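TBC1 domain family member 22A (Homo sapiens, PDB 2QFZ) probably acts as a GTPase-activating protein for Rab-family GTPases through its all-helical TBC domain, the part held in this crystal structure. Local coordinates at residues A[264-269]-A[323-328]. Residues are numbered along the deposited sequence; the frame is centred on the assembly and turned at random.
Sequences IRLWDT and SLLLAE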
loop_
_atom_site.group_PDB
_atom_site.type_symbol
_atom_site.label_atom_id
_atom_site.label_comp_id
_atom_site.label_asym_id
_atom_site.label_seq_id
_atom_site.Cartn_x
_atom_site.Cartn_y
_atom_site.Cartn_z
ATOM N N ILE A 264 -5.093 0.972 -4.769
ATOM C CA ILE A 264 -5.852 -0.257 -4.527
ATOM C C ILE A 264 -5.572 -1.245 -5.652
ATOM O O ILE A 264 -5.256 -2.396 -5.418
ATOM C CB ILE A 264 -7.396 0.038 -4.305
ATOM C CG1 ILE A 264 -7.566 0.684 -2.961
ATOM C CG2 ILE A 264 -8.236 -1.262 -4.463
ATOM C CD1 ILE A 264 -8.962 1.328 -2.659
ATOM N N ARG A 265 -5.618 -0.782 -6.898
ATOM C CA ARG A 265 -5.317 -1.645 -8.012
ATOM C C ARG A 265 -3.868 -2.224 -8.022
ATOM O O ARG A 265 -3.640 -3.443 -8.214
ATOM C CB ARG A 265 -5.655 -0.912 -9.308
ATOM C CG ARG A 265 -5.322 -1.641 -10.565
ATOM C CD ARG A 265 -5.901 -3.070 -10.655
ATOM N NE ARG A 265 -5.338 -3.701 -11.813
ATOM C CZ ARG A 265 -4.224 -4.414 -11.839
ATOM N NH1 ARG A 265 -3.539 -4.705 -10.732
ATOM N NH2 ARG A 265 -3.796 -4.882 -13.005
ATOM N N LEU A 266 -2.912 -1.330 -7.843
ATOM C CA LEU A 266 -1.517 -1.632 -7.641
ATOM C C LEU A 266 -1.317 -2.711 -6.565
ATOM O O LEU A 266 -0.544 -3.671 -6.776
ATOM C CB LEU A 266 -0.799 -0.338 -7.247
ATOM C CG LEU A 266 0.647 -0.029 -7.671
ATOM C CD1 LEU A 266 0.827 0.089 -9.176
ATOM C CD2 LEU A 266 1.140 1.299 -6.947
ATOM N N TRP A 267 -2.036 -2.603 -5.439
ATOM C CA TRP A 267 -1.831 -3.581 -4.341
ATOM C C TRP A 267 -2.413 -4.968 -4.653
ATOM O O TRP A 267 -1.941 -5.930 -4.054
ATOM C CB TRP A 267 -2.294 -3.054 -2.959
ATOM C CG TRP A 267 -1.425 -1.956 -2.387
ATOM C CD1 TRP A 267 -0.498 -1.198 -3.041
ATOM C CD2 TRP A 267 -1.448 -1.474 -1.048
ATOM N NE1 TRP A 267 0.066 -0.276 -2.175
ATOM C CE2 TRP A 267 -0.512 -0.435 -0.951
ATOM C CE3 TRP A 267 -2.150 -1.852 0.099
ATOM C CZ2 TRP A 267 -0.273 0.236 0.241
ATOM C CZ3 TRP A 267 -1.913 -1.174 1.273
ATOM C CH2 TRP A 267 -1.013 -0.149 1.339
ATOM N N ASP A 268 -3.379 -5.082 -5.606
ATOM C CA ASP A 268 -3.833 -6.386 -6.136
ATOM C C ASP A 268 -2.609 -7.173 -6.640
ATOM O O ASP A 268 -2.372 -8.338 -6.290
ATOM C CB ASP A 268 -4.798 -6.259 -7.311
ATOM C CG ASP A 268 -6.164 -5.754 -6.943
ATOM O OD1 ASP A 268 -6.542 -5.627 -5.759
ATOM O OD2 ASP A 268 -6.893 -5.437 -7.906
ATOM N N THR A 269 -1.808 -6.513 -7.462
ATOM C CA THR A 269 -0.625 -7.125 -8.016
ATOM C C THR A 269 0.487 -7.302 -7.013
ATOM O O THR A 269 1.155 -8.346 -7.028
ATOM C CB THR A 269 -0.127 -6.309 -9.206
ATOM O OG1 THR A 269 -1.202 -6.223 -10.126
ATOM C CG2 THR A 269 1.075 -7.003 -9.895
ATOM N N SER A 323 -2.340 -0.611 -15.191
ATOM C CA SER A 323 -2.033 -1.848 -15.925
ATOM C C SER A 323 -0.811 -1.680 -16.804
ATOM O O SER A 323 0.034 -2.572 -16.878
ATOM C CB SER A 323 -3.210 -2.296 -16.837
ATOM O OG SER A 323 -4.443 -2.248 -16.136
ATOM N N LEU A 324 -0.721 -0.544 -17.482
ATOM C CA LEU A 324 0.481 -0.225 -18.264
ATOM C C LEU A 324 1.721 -0.103 -17.386
ATOM O O LEU A 324 2.741 -0.725 -17.671
ATOM C CB LEU A 324 0.269 1.057 -19.064
ATOM C CG LEU A 324 -0.715 0.914 -20.234
ATOM N N LEU A 325 1.629 0.659 -16.292
ATOM C CA LEU A 325 2.751 0.792 -15.367
ATOM C C LEU A 325 3.244 -0.587 -14.875
ATOM O O LEU A 325 4.467 -0.890 -14.841
ATOM C CB LEU A 325 2.354 1.705 -14.195
ATOM C CG LEU A 325 3.419 2.118 -13.182
ATOM C CD1 LEU A 325 4.512 2.955 -13.909
ATOM C CD2 LEU A 325 2.793 2.874 -12.006
ATOM N N LEU A 326 2.308 -1.459 -14.533
ATOM C CA LEU A 326 2.691 -2.781 -14.037
ATOM C C LEU A 326 3.314 -3.658 -15.128
ATOM O O LEU A 326 4.229 -4.467 -14.840
ATOM C CB LEU A 326 1.491 -3.483 -13.390
ATOM C CG LEU A 326 1.012 -2.946 -12.044
ATOM C CD1 LEU A 326 -0.434 -3.508 -11.645
ATOM C CD2 LEU A 326 2.031 -3.251 -10.955
ATOM N N ALA A 327 2.827 -3.523 -16.366
ATOM C CA ALA A 327 3.362 -4.281 -17.502
ATOM C C ALA A 327 4.818 -3.887 -17.790
ATOM O O ALA A 327 5.672 -4.746 -17.982
ATOM C CB ALA A 327 2.438 -4.129 -18.785
ATOM N N GLU A 328 5.095 -2.585 -17.760
ATOM C CA GLU A 328 6.458 -2.034 -17.811
ATOM C C GLU A 328 7.373 -2.476 -16.660
ATOM O O GLU A 328 8.493 -2.924 -16.885
ATOM C CB GLU A 328 6.371 -0.501 -17.872
ATOM C CG GLU A 328 5.760 -0.062 -19.192
ATOM C CD GLU A 328 6.381 -0.878 -20.339
ATOM O OE1 GLU A 328 7.595 -0.670 -20.599
ATOM O OE2 GLU A 328 5.690 -1.777 -20.897
#
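In this TBC domain structure, segment 264-269 of helix 260-270 packs against 323-328 of helix 319-335, the last helix modelled; the axes of the two segments come within 10.6 Å, crossing at -34°, and Leu326 projects between them to touch Arg265, Leu266 and Thr269. Arg265 leaves its backbone with CG anti to N, then bends at chi2 (53°), so that its guanidinium swings along its own helix toward the next turn. There NH1 donates to OG1 of Thr269 at 2.9 Å, with the acceptor almost exactly in the guanidinium plane. Arginine's long chain and flat, donor-bearing end also let the group lie obliquely against Leu326, whose CD1 sits 3.5 Å from NH1. An alanine here would remove both contacts and would probably leave the threonine hydroxyl less firmly held and the leucine more loosely packed. Leu266 presents a branched, wholly apolar end suited to a buried place: its CD1 packs 4.0 Å from CD2 of Leu326 and, more loosely, against CD2 of Leu325, both leucines also touching Val284 of helix 276-291. Thr269 meets Leu326 tip to tip, a beta-branched residue offering both kinds of surface: CG2 lies 4.0 Å from the leucine CD2, whereas OG1, only 3.2 Å from CD1, is gripped by Arg265 and by the carbonyl of Trp48. No hydrogen bond or salt bridge links the two segments; the hydroxyl of Ser323 turns to the Asp319 carbonyl of its own helix, so cohesion across this buried join rests on van der Waals contact centred on Leu326.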